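Local coordinates for protein topoisomerase IV subunit A (Escherichia coli, PDB 1ZVT) that forms the C-terminal beta-pinwheel domain of a DNA-decatenating type II topoisomerase, where it probably binds DNA and influences which substrates the enzyme prefers, at residues V4-S9 with I59-L64; V47-S52 with G76-P81; M146-T151 with S200-H205; A153-M158 with G186-A191; P165-S168 with G172-I175. One frame throughout, in Å; residues are numbered along the deposited sequence.

Contact 1 of 5, residues V4-S9 with I59-L64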
# COMPACT_ATOMS: atom_id res chain seq x y z
N VAL A 4 -10.66 13.87 12.91
CA VAL A 4 -10.44 12.63 13.65
C VAL A 4 -9.14 11.98 13.19
O VAL A 4 -8.68 12.23 12.05
CB VAL A 4 -11.59 11.59 13.45
CG1 VAL A 4 -12.91 12.14 14.03
CG2 VAL A 4 -11.78 11.23 11.98
N THR A 5 -8.60 11.14 14.06
CA THR A 5 -7.48 10.25 13.71
C THR A 5 -7.93 8.83 13.98
O THR A 5 -8.41 8.54 15.07
CB THR A 5 -6.24 10.54 14.57
OG1 THR A 5 -5.83 11.89 14.30
CG2 THR A 5 -5.09 9.59 14.22
N ILE A 6 -7.80 7.97 12.98
CA ILE A 6 -8.13 6.56 13.18
C ILE A 6 -6.83 5.81 13.46
O ILE A 6 -5.85 5.99 12.74
CB ILE A 6 -8.82 5.94 11.94
CG1 ILE A 6 -9.93 6.85 11.37
CG2 ILE A 6 -9.29 4.53 12.28
CD1 ILE A 6 -11.01 7.26 12.38
N VAL A 7 -6.84 5.01 14.52
CA VAL A 7 -5.63 4.31 14.98
C VAL A 7 -5.86 2.81 14.91
O VAL A 7 -6.86 2.30 15.44
CB VAL A 7 -5.29 4.70 16.44
CG1 VAL A 7 -4.00 3.96 16.94
CG2 VAL A 7 -5.16 6.24 16.55
N LEU A 8 -4.94 2.13 14.23
CA LEU A 8 -4.97 0.68 14.02
C LEU A 8 -3.86 0.04 14.82
O LEU A 8 -2.71 0.52 14.81
CB LEU A 8 -4.74 0.39 12.54
CG LEU A 8 -4.61 -1.08 12.12
CD1 LEU A 8 -5.94 -1.84 12.37
CD2 LEU A 8 -4.17 -1.18 10.63
N SER A 9 -4.19 -1.03 15.52
CA SER A 9 -3.20 -1.73 16.32
C SER A 9 -2.70 -3.00 15.61
O SER A 9 -3.30 -3.46 14.63
CB SER A 9 -3.76 -2.08 17.69
OG SER A 9 -4.65 -3.18 17.59
N ILE A 59 -15.52 1.91 6.76
CA ILE A 59 -16.20 2.03 8.06
C ILE A 59 -16.43 3.53 8.31
O ILE A 59 -15.59 4.36 7.99
CB ILE A 59 -15.34 1.42 9.21
CG1 ILE A 59 -15.24 -0.12 9.08
CG2 ILE A 59 -15.88 1.81 10.61
CD1 ILE A 59 -14.45 -0.80 10.24
N ASP A 60 -17.59 3.86 8.87
CA ASP A 60 -17.90 5.24 9.27
C ASP A 60 -17.25 5.51 10.64
O ASP A 60 -17.52 4.81 11.62
CB ASP A 60 -19.43 5.40 9.31
CG ASP A 60 -19.90 6.81 9.66
OD1 ASP A 60 -19.12 7.63 10.19
OD2 ASP A 60 -21.10 7.11 9.42
N PRO A 61 -16.37 6.52 10.73
CA PRO A 61 -15.72 6.80 12.02
C PRO A 61 -16.68 6.99 13.21
O PRO A 61 -16.29 6.70 14.33
CB PRO A 61 -14.93 8.09 11.75
CG PRO A 61 -14.68 8.06 10.26
CD PRO A 61 -15.94 7.47 9.68
N ILE A 62 -17.92 7.41 12.96
CA ILE A 62 -18.84 7.67 14.09
C ILE A 62 -19.22 6.38 14.84
O ILE A 62 -19.73 6.43 15.99
CB ILE A 62 -20.08 8.49 13.67
CG1 ILE A 62 -20.87 7.78 12.58
CG2 ILE A 62 -19.65 9.88 13.20
CD1 ILE A 62 -21.86 6.77 13.04
N THR A 63 -18.97 5.24 14.20
CA THR A 63 -19.29 3.93 14.78
C THR A 63 -18.11 3.36 15.58
O THR A 63 -18.22 2.26 16.15
CB THR A 63 -19.67 2.91 13.68
OG1 THR A 63 -18.52 2.64 12.87
CG2 THR A 63 -20.80 3.41 12.80
N LEU A 64 -16.99 4.07 15.62
CA LEU A 64 -15.79 3.57 16.30
C LEU A 64 -15.65 4.17 17.70
O LEU A 64 -16.11 5.31 17.93
CB LEU A 64 -14.53 3.87 15.46
CG LEU A 64 -14.46 3.17 14.11
CD1 LEU A 64 -13.21 3.62 13.36
CD2 LEU A 64 -14.49 1.66 14.29
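Two neighbouring blades of the beta-pinwheel meet where Ile6, on strand 3-9 of the first sheet, packs against Pro61 and Leu64 in the turn that follows strand 55-59 of the next. Ile6 supplies both of its branch ends. Its CD1 methyl lies 4.1 Å from Pro61 CB, and its CG2 lies 4.2 Å from Leu64 CD1. The side chain crosses each partner at about a right angle, one branch to the ring and the other to the leucine. With CG2 anti to the backbone N and CG1 anti to the carbonyl carbon (chi1 -46°), the two branches separate toward their different mates. Val4 adds a looser touch, its CG2 methyl 4.5 Å from Pro61 CB.

No hydrogen bond joins the segments; the turn is shaped from within. An Asx turn forms as Ile62 N donates to Asp60 OD1 at 3.0 Å, nearly straight at 170°, approaching from above the carboxylate plane. Thr63 N and Thr63 OG1 both donate to Asp60 O. These bonds shape the short 3-10 segment 61-63, from which Pro61 and Leu64 face the strand. Met89 of strand 86-90 also packs on Ile6, and Ser16 of strand 13-18 touches Val4 and Ile6. Of the two bonds to the carbonyl the hydroxyl's is the shorter, Thr63 OG1 lying 2.7 Å from Asp60 O, in the carbonyl plane.

Contact 2 of 5, residues V47-S52 with G76-P81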
# COMPACT_ATOMS: atom_id res chain seq x y z
N VAL A 47 -13.25 5.69 6.61
CA VAL A 47 -11.92 5.08 6.67
C VAL A 47 -11.97 3.72 5.99
O VAL A 47 -12.94 2.99 6.13
CB VAL A 47 -11.35 5.00 8.12
CG1 VAL A 47 -12.30 4.30 9.11
CG2 VAL A 47 -9.92 4.37 8.10
N VAL A 48 -10.94 3.43 5.20
CA VAL A 48 -10.92 2.22 4.38
C VAL A 48 -9.78 1.31 4.86
O VAL A 48 -8.72 1.80 5.26
CB VAL A 48 -10.73 2.59 2.90
CG1 VAL A 48 -10.18 1.45 2.10
CG2 VAL A 48 -12.07 3.07 2.31
N PHE A 49 -10.03 -0.00 4.82
CA PHE A 49 -9.08 -1.04 5.17
C PHE A 49 -8.93 -1.96 3.98
O PHE A 49 -9.91 -2.28 3.28
CB PHE A 49 -9.57 -1.83 6.40
CG PHE A 49 -9.74 -0.97 7.61
CD1 PHE A 49 -10.96 -0.37 7.89
CD2 PHE A 49 -8.64 -0.69 8.43
CE1 PHE A 49 -11.11 0.49 9.00
CE2 PHE A 49 -8.78 0.17 9.54
CZ PHE A 49 -10.02 0.75 9.81
N VAL A 50 -7.71 -2.40 3.73
CA VAL A 50 -7.48 -3.42 2.71
C VAL A 50 -6.91 -4.69 3.39
O VAL A 50 -5.93 -4.59 4.16
CB VAL A 50 -6.51 -2.91 1.63
CG1 VAL A 50 -6.32 -4.00 0.58
CG2 VAL A 50 -7.08 -1.64 0.96
N ASP A 51 -7.52 -5.84 3.13
CA ASP A 51 -7.02 -7.10 3.73
C ASP A 51 -6.01 -7.82 2.87
O ASP A 51 -5.73 -7.42 1.73
CB ASP A 51 -8.18 -8.02 4.22
CG ASP A 51 -8.87 -8.80 3.10
OD1 ASP A 51 -8.32 -8.96 2.00
OD2 ASP A 51 -9.98 -9.30 3.35
N SER A 52 -5.43 -8.88 3.45
CA SER A 52 -4.34 -9.63 2.81
C SER A 52 -4.76 -10.38 1.55
O SER A 52 -3.89 -10.88 0.81
CB SER A 52 -3.73 -10.60 3.82
OG SER A 52 -4.74 -11.40 4.37
N GLY A 76 -15.07 -7.61 14.54
CA GLY A 76 -16.44 -7.30 14.97
C GLY A 76 -17.17 -6.40 13.99
O GLY A 76 -18.39 -6.18 14.12
N LYS A 77 -16.44 -5.86 13.01
CA LYS A 77 -17.02 -4.92 12.07
C LYS A 77 -16.93 -5.39 10.63
O LYS A 77 -17.72 -4.95 9.81
CB LYS A 77 -16.37 -3.51 12.20
CG LYS A 77 -16.98 -2.65 13.32
CD LYS A 77 -17.33 -1.23 12.86
CE LYS A 77 -17.93 -0.38 13.99
NZ LYS A 77 -18.65 -1.13 15.09
N LEU A 78 -15.98 -6.27 10.34
CA LEU A 78 -15.71 -6.74 8.97
C LEU A 78 -15.72 -8.24 8.90
O LEU A 78 -15.27 -8.90 9.84
CB LEU A 78 -14.32 -6.27 8.50
CG LEU A 78 -13.94 -4.81 8.74
CD1 LEU A 78 -12.47 -4.58 8.27
CD2 LEU A 78 -14.90 -3.88 8.01
N THR A 79 -16.21 -8.75 7.77
CA THR A 79 -16.24 -10.19 7.52
C THR A 79 -15.00 -10.52 6.73
O THR A 79 -14.97 -10.35 5.50
CB THR A 79 -17.45 -10.60 6.70
OG1 THR A 79 -18.64 -10.15 7.35
CG2 THR A 79 -17.48 -12.13 6.54
N LEU A 80 -13.95 -10.92 7.43
CA LEU A 80 -12.69 -11.25 6.77
C LEU A 80 -12.68 -12.70 6.30
O LEU A 80 -13.24 -13.57 6.98
CB LEU A 80 -11.52 -10.98 7.72
CG LEU A 80 -11.37 -9.55 8.26
CD1 LEU A 80 -10.21 -9.46 9.25
CD2 LEU A 80 -11.19 -8.55 7.14
N PRO A 81 -12.06 -12.96 5.13
CA PRO A 81 -11.85 -14.34 4.69
C PRO A 81 -11.06 -15.14 5.72
O PRO A 81 -10.31 -14.57 6.51
CB PRO A 81 -11.04 -14.17 3.39
CG PRO A 81 -11.43 -12.82 2.89
CD PRO A 81 -11.57 -11.98 4.14
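Asp51, at the end of strand 47-51 in the second blade of the beta-pinwheel, meets Leu80 and Pro81 of the connection from strand 72-73 of the first blade to strand 86-90. From CB, the chain turns CG into the crowded position between the backbone N and the carbonyl carbon (chi1 78°), and the carboxylate then splits its work. OD1 stays with its own hairpin, hydrogen-bonded to Thr53 OG1 and Arg55 N, which holds the group in place. OD2 faces the connection: Pro81 CD comes to 3.2 Å from it, Pro81 CG lies 3.8 Å from it, and Leu80 CD2 is 4.0 Å from the same oxygen. The aspartate and the proline ring approach from opposite directions. OD2 is not left to carbons alone, for it is also hydrogen-bonded to Tyr57 OH on strand 55-59, and the tyrosine packs on Leu78, Leu80 and Pro81 as well. No hydrogen bond runs directly between the two segments.

Two residues back along the strand, Phe49 points its CB toward the connection. Leu78 approaches the aromatic ring obliquely, and its CD1 methyl lies 4.4 Å from Phe49 CB.

Contact 3 of 5, residues M146-T151 with S200-H205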
# COMPACT_ATOMS: atom_id res chain seq x y z
N MET A 146 6.53 9.37 -11.36
CA MET A 146 7.07 8.15 -11.95
C MET A 146 6.77 6.96 -11.05
O MET A 146 6.85 7.07 -9.83
CB MET A 146 8.59 8.23 -12.10
CG MET A 146 9.08 9.38 -12.96
SD MET A 146 8.45 9.20 -14.64
CE MET A 146 9.27 7.76 -15.20
N LEU A 147 6.41 5.85 -11.65
CA LEU A 147 6.28 4.57 -10.94
C LEU A 147 7.64 3.89 -10.99
O LEU A 147 8.28 3.88 -12.04
CB LEU A 147 5.22 3.70 -11.64
CG LEU A 147 4.91 2.30 -11.09
CD1 LEU A 147 3.50 1.89 -11.48
CD2 LEU A 147 5.94 1.27 -11.58
N LEU A 148 8.09 3.36 -9.86
CA LEU A 148 9.37 2.67 -9.80
C LEU A 148 9.12 1.32 -9.17
O LEU A 148 8.55 1.23 -8.07
CB LEU A 148 10.41 3.48 -9.00
CG LEU A 148 11.76 2.78 -8.83
CD1 LEU A 148 12.49 2.56 -10.15
CD2 LEU A 148 12.64 3.55 -7.86
N ALA A 149 9.47 0.27 -9.91
CA ALA A 149 9.26 -1.09 -9.43
C ALA A 149 10.60 -1.75 -9.28
O ALA A 149 11.49 -1.58 -10.12
CB ALA A 149 8.43 -1.90 -10.47
N ILE A 150 10.77 -2.51 -8.20
CA ILE A 150 11.99 -3.28 -7.96
C ILE A 150 11.58 -4.71 -7.64
O ILE A 150 10.74 -4.92 -6.77
CB ILE A 150 12.80 -2.73 -6.73
CG1 ILE A 150 13.07 -1.22 -6.93
CG2 ILE A 150 14.10 -3.55 -6.55
CD1 ILE A 150 13.77 -0.60 -5.69
N THR A 151 12.14 -5.68 -8.36
CA THR A 151 11.77 -7.08 -8.12
C THR A 151 12.65 -7.78 -7.08
O THR A 151 13.76 -7.30 -6.75
CB THR A 151 11.84 -7.93 -9.42
OG1 THR A 151 13.20 -8.12 -9.81
CG2 THR A 151 11.09 -7.24 -10.55
N SER A 200 13.54 12.70 -7.85
CA SER A 200 13.88 11.95 -6.64
C SER A 200 15.23 11.23 -6.69
O SER A 200 15.72 10.85 -7.77
CB SER A 200 12.78 10.93 -6.33
OG SER A 200 11.53 11.56 -6.22
N THR A 201 15.80 11.02 -5.50
CA THR A 201 17.00 10.20 -5.31
C THR A 201 16.61 9.08 -4.36
O THR A 201 15.87 9.32 -3.42
CB THR A 201 18.16 11.02 -4.70
OG1 THR A 201 18.54 12.05 -5.62
CG2 THR A 201 19.35 10.15 -4.35
N LEU A 202 17.06 7.86 -4.67
CA LEU A 202 16.88 6.68 -3.83
C LEU A 202 18.24 6.18 -3.36
O LEU A 202 19.17 6.01 -4.17
CB LEU A 202 16.20 5.54 -4.60
CG LEU A 202 14.66 5.57 -4.57
CD1 LEU A 202 14.11 6.48 -5.63
CD2 LEU A 202 14.16 4.18 -4.78
N THR A 203 18.35 5.93 -2.06
CA THR A 203 19.54 5.31 -1.53
C THR A 203 19.08 3.97 -0.98
O THR A 203 18.17 3.93 -0.17
CB THR A 203 20.16 6.16 -0.41
OG1 THR A 203 20.53 7.44 -0.95
CG2 THR A 203 21.38 5.49 0.16
N ILE A 204 19.69 2.89 -1.45
CA ILE A 204 19.23 1.54 -1.14
C ILE A 204 20.36 0.80 -0.47
O ILE A 204 21.49 0.80 -0.98
CB ILE A 204 18.78 0.80 -2.44
CG1 ILE A 204 17.68 1.58 -3.17
CG2 ILE A 204 18.33 -0.63 -2.15
CD1 ILE A 204 17.25 0.99 -4.51
N HIS A 205 20.08 0.15 0.67
CA HIS A 205 21.10 -0.62 1.37
C HIS A 205 20.72 -2.08 1.43
O HIS A 205 19.55 -2.42 1.55
CB HIS A 205 21.27 -0.14 2.80
CG HIS A 205 21.45 1.34 2.93
ND1 HIS A 205 22.57 1.89 3.50
CD2 HIS A 205 20.65 2.37 2.58
CE1 HIS A 205 22.46 3.20 3.50
NE2 HIS A 205 21.30 3.52 2.96
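Leu202 and Ile204 are the residues of segment 200-205 that reach strand 146-151, and they do so as alternate residues on one side of their own strand. All four side chains that touch, these two and their partners Leu148 and Ile150, are buried.

At Leu202 the first contact is made. Its CG lies anti to the carbonyl carbon (chi1 -88°), and the fork meets Leu148 tip to tip. Leu202 CD2 stands 3.5 Å from Leu148 CD2, tighter than ordinary van der Waals spacing, and Leu202 CD1 is 4.0 Å from that same methyl. Leu148 therefore presents a single branch to both ends of the fork. Tyr194 and Leu196 of strand 190-196 also touch Leu202, and Met156 of strand 155-160 touches Leu148.

Here two blades of the beta-pinwheel meet through side chains: the sheet holding strand 146-151 and the following sheet built round strand 201-206 have no hydrogen bond between the two segments, and the CA atoms of Leu148 and Leu202 are 10.4 Å apart.

Past Thr203, Ile204 repeats the pattern. Leu235 and, from strand 209-213, Leu213 pack on it within its own part of the fold. Across the contact its partner is Ile150, and the two CA atoms, of Ile150 and Ile204, are 11.1 Å apart. Both isoleucines are extended beyond CB, with chi2 of 176° in each, and they meet tip to tip, Ile204 CD1 lying 4.0 Å from Ile150 CD1.

Contact 4 of 5, residues A153-M158 with G186-A191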
# COMPACT_ATOMS: atom_id res chain seq x y z
N ALA A 153 14.30 -10.38 -7.55
CA ALA A 153 15.54 -10.79 -8.23
C ALA A 153 16.52 -9.63 -8.37
O ALA A 153 17.72 -9.84 -8.61
CB ALA A 153 15.24 -11.43 -9.61
N GLY A 154 16.02 -8.41 -8.21
CA GLY A 154 16.84 -7.20 -8.26
C GLY A 154 16.75 -6.42 -9.56
O GLY A 154 17.68 -5.70 -9.91
N ARG A 155 15.64 -6.57 -10.28
CA ARG A 155 15.45 -5.77 -11.49
C ARG A 155 14.66 -4.52 -11.18
O ARG A 155 13.77 -4.55 -10.34
CB ARG A 155 14.75 -6.57 -12.60
CG ARG A 155 15.61 -7.72 -13.11
CD ARG A 155 15.00 -8.45 -14.28
NE ARG A 155 16.03 -9.34 -14.79
CZ ARG A 155 16.28 -10.54 -14.27
NH1 ARG A 155 15.54 -11.02 -13.28
NH2 ARG A 155 17.29 -11.26 -14.75
N MET A 156 15.00 -3.43 -11.86
CA MET A 156 14.35 -2.13 -11.66
C MET A 156 13.74 -1.62 -12.96
O MET A 156 14.35 -1.72 -14.04
CB MET A 156 15.34 -1.09 -11.11
CG MET A 156 15.93 -1.45 -9.77
SD MET A 156 17.02 -0.13 -9.16
CE MET A 156 16.05 1.30 -9.41
N LEU A 157 12.54 -1.08 -12.87
CA LEU A 157 11.89 -0.46 -14.03
C LEU A 157 11.19 0.80 -13.59
O LEU A 157 10.51 0.79 -12.58
CB LEU A 157 10.84 -1.41 -14.64
CG LEU A 157 10.10 -0.92 -15.90
CD1 LEU A 157 11.03 -0.80 -17.09
CD2 LEU A 157 8.94 -1.83 -16.25
N MET A 158 11.35 1.88 -14.36
CA MET A 158 10.66 3.14 -14.05
C MET A 158 9.90 3.62 -15.29
O MET A 158 10.44 3.60 -16.39
CB MET A 158 11.65 4.24 -13.61
CG MET A 158 10.95 5.49 -13.10
SD MET A 158 12.12 6.60 -12.29
CE MET A 158 12.95 7.37 -13.66
N GLY A 186 7.16 -18.32 -5.62
CA GLY A 186 7.86 -17.43 -4.69
C GLY A 186 9.31 -17.20 -5.07
O GLY A 186 10.10 -16.72 -4.23
N GLU A 187 9.67 -17.51 -6.31
CA GLU A 187 11.05 -17.40 -6.78
C GLU A 187 11.42 -16.02 -7.33
O GLU A 187 12.60 -15.69 -7.50
CB GLU A 187 11.35 -18.49 -7.81
CG GLU A 187 11.26 -19.89 -7.24
CD GLU A 187 11.23 -20.96 -8.31
OE1 GLU A 187 11.09 -20.64 -9.51
OE2 GLU A 187 11.32 -22.15 -7.94
N ASP A 188 10.39 -15.22 -7.59
CA ASP A 188 10.56 -13.83 -7.94
C ASP A 188 9.25 -13.14 -7.64
O ASP A 188 8.26 -13.78 -7.32
CB ASP A 188 10.93 -13.66 -9.41
CG ASP A 188 11.60 -12.32 -9.71
OD1 ASP A 188 11.75 -11.45 -8.80
OD2 ASP A 188 12.02 -12.16 -10.87
N GLY A 189 9.24 -11.82 -7.74
CA GLY A 189 8.03 -11.08 -7.37
C GLY A 189 8.37 -9.61 -7.27
O GLY A 189 9.55 -9.24 -7.35
N LEU A 190 7.33 -8.78 -7.15
CA LEU A 190 7.54 -7.35 -7.02
C LEU A 190 7.82 -7.08 -5.53
O LEU A 190 6.94 -7.32 -4.68
CB LEU A 190 6.31 -6.62 -7.58
CG LEU A 190 6.19 -5.11 -7.50
CD1 LEU A 190 7.38 -4.45 -8.20
CD2 LEU A 190 4.85 -4.67 -8.09
N ALA A 191 9.05 -6.65 -5.22
CA ALA A 191 9.54 -6.41 -3.85
C ALA A 191 9.22 -5.03 -3.32
O ALA A 191 8.89 -4.89 -2.13
CB ALA A 191 11.05 -6.59 -3.79
O HOH W 1 13.05 -9.79 -11.83
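The backbones of Ala153 and Asp188 come within 5.8 Å at their CA atoms, the first in the tight turn before strand 155-160, the second in the loop that follows the Schellman motif at Gly186. Across this gap Ala153 N donates to Asp188 OD1 at 3.0 Å. The bond is bent, 138° at the hydrogen, and enters from above the carboxylate plane. Gly189 N makes a further, weak bond to the same oxygen. The carboxyl carbon of Asp188 is turned opposite the backbone N (chi1 -160°), which carries the carboxylate across to the turn, and the methyl of Ala153 lies against it, CB 3.5 Å from Asp188 OD2.

OD2 also serves Arg155, though indirectly. Water 1 donates to Asp188 OD2 at 2.8 Å and accepts from Arg155 NH1 at 3.1 Å, lying at the edge of the guanidinium and in its plane. The charges themselves stay 4.4 Å apart, NH1 to OD2, beyond a salt bridge. With an alanine here in place of Asp188, Ala153 N would probably lose its acceptor and the water its carboxylate, and the arginine end would be freer to turn.

The contact ties two loops at one end of a beta-pinwheel blade. Strand 146-151 lies between strands 155-160 and 190-196 in the sheet, its Thr151 touching Asp188, while Glu182 of helix 180-184 packs on the same aspartate.

Contact 5 of 5, residues P165-S168 with G172-I175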
# COMPACT_ATOMS: atom_id res chain seq x y z
N PRO A 165 -3.03 1.82 -16.85
CA PRO A 165 -4.46 2.07 -17.01
C PRO A 165 -5.22 2.13 -15.69
O PRO A 165 -4.90 1.41 -14.74
CB PRO A 165 -4.94 0.88 -17.86
CG PRO A 165 -3.74 0.48 -18.66
CD PRO A 165 -2.60 0.64 -17.65
N GLN A 166 -6.21 3.02 -15.66
CA GLN A 166 -7.12 3.16 -14.54
C GLN A 166 -8.23 2.11 -14.59
O GLN A 166 -8.83 1.89 -15.64
CB GLN A 166 -7.69 4.58 -14.48
CG GLN A 166 -8.64 4.82 -13.32
CD GLN A 166 -8.97 6.28 -13.09
OE1 GLN A 166 -8.47 7.17 -13.78
NE2 GLN A 166 -9.81 6.55 -12.08
N LEU A 167 -8.48 1.45 -13.47
CA LEU A 167 -9.55 0.46 -13.32
C LEU A 167 -10.25 0.68 -11.98
O LEU A 167 -9.73 1.40 -11.12
CB LEU A 167 -8.98 -0.97 -13.37
CG LEU A 167 -8.36 -1.46 -14.68
CD1 LEU A 167 -7.71 -2.82 -14.44
CD2 LEU A 167 -9.38 -1.51 -15.85
N SER A 168 -11.42 0.07 -11.80
CA SER A 168 -12.14 0.18 -10.52
C SER A 168 -11.91 -1.07 -9.68
O SER A 168 -12.21 -1.09 -8.49
CB SER A 168 -13.64 0.39 -10.73
OG SER A 168 -14.18 -0.69 -11.45
N GLY A 172 -5.72 -6.21 -12.69
CA GLY A 172 -4.87 -5.15 -13.20
C GLY A 172 -4.07 -5.56 -14.43
O GLY A 172 -4.17 -6.70 -14.93
N ASN A 173 -3.29 -4.61 -14.93
CA ASN A 173 -2.45 -4.86 -16.09
C ASN A 173 -1.00 -4.97 -15.64
O ASN A 173 -0.66 -4.56 -14.53
CB ASN A 173 -2.62 -3.70 -17.07
CG ASN A 173 -4.01 -3.64 -17.66
OD1 ASN A 173 -4.41 -4.54 -18.41
ND2 ASN A 173 -4.76 -2.60 -17.32
N LYS A 174 -0.15 -5.54 -16.49
CA LYS A 174 1.24 -5.76 -16.13
C LYS A 174 1.99 -4.44 -15.90
O LYS A 174 1.98 -3.53 -16.75
CB LYS A 174 1.94 -6.57 -17.24
CG LYS A 174 3.31 -7.09 -16.82
CD LYS A 174 3.92 -8.00 -17.90
CE LYS A 174 3.14 -9.32 -18.00
NZ LYS A 174 3.62 -10.15 -19.16
N ILE A 175 2.64 -4.36 -14.74
CA ILE A 175 3.55 -3.26 -14.38
C ILE A 175 4.97 -3.63 -14.82
O ILE A 175 5.62 -2.88 -15.53
CB ILE A 175 3.50 -3.03 -12.85
CG1 ILE A 175 2.13 -2.44 -12.48
CG2 ILE A 175 4.65 -2.12 -12.37
CD1 ILE A 175 1.83 -2.46 -10.97
O HOH W 2 -3.84 -1.08 -15.04
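Pro165 O accepts from water 2 at 2.7 Å, and the water in turn accepts from Asn173 ND2 at 2.9 Å, so the loop carbonyl and the asparagine side-chain amide are linked through one solvent molecule. No direct hydrogen bond joins the segments. The same amide nitrogen rests on the proline ring, with Pro165 CG and Pro165 CB each 3.5 Å from Asn173 ND2. Asn173 has CG anti to the carbonyl carbon (chi1 -67°), which sends its amide back toward the loop.

Both segments border strand 106-111 in a blade of the beta-pinwheel. Strand 173-174 is an edge strand of that sheet, with Asn173 backbone-bonded to Gly107, while Pro165 and Leu167 make backbone bonds to Val109. The loop lies beside strand 106-111 before the chain turns back into strand 173-174. Arg225 packs on both Pro165 and Asn173.

Leu167 reaches the returning chain with one methyl. Its CD1 lies 3.9 Å from Gly172 CA and 4.1 Å from Asn173 ND2, and the leucine side chain crosses that of Asn173 at about a right angle. Gly172 has a phi of 89° with psi near 180°, at which a side chain would collide with the carbonyl oxygen of the preceding residue. Phe108 lies beside Leu167.

Overall arrangement
The five contacts fall into two groups within the pinwheel. Contacts 1 and 2, centres about 13 Å apart, are joined through the hairpin of strands 47-51 and 55-59: Ile59 N probably bonds to Val47 O, and Ile59 CD1 packs on both Phe49 and Leu78. Their segments alternate along the chain. Contacts 3 and 4 both reach the sheet of strand 146-151, with centres about 12 Å apart, and contact 4 is nested inside the loop closed by contact 3. Contact 5 is nested within both, and its Ile175 packs on Leu147 and Leu157. The groups stay separate: contact 2 comes closest to contact 5, nearest atoms about 11 Å apart, while contacts 1 and 4 are about 35 Å apart between centres.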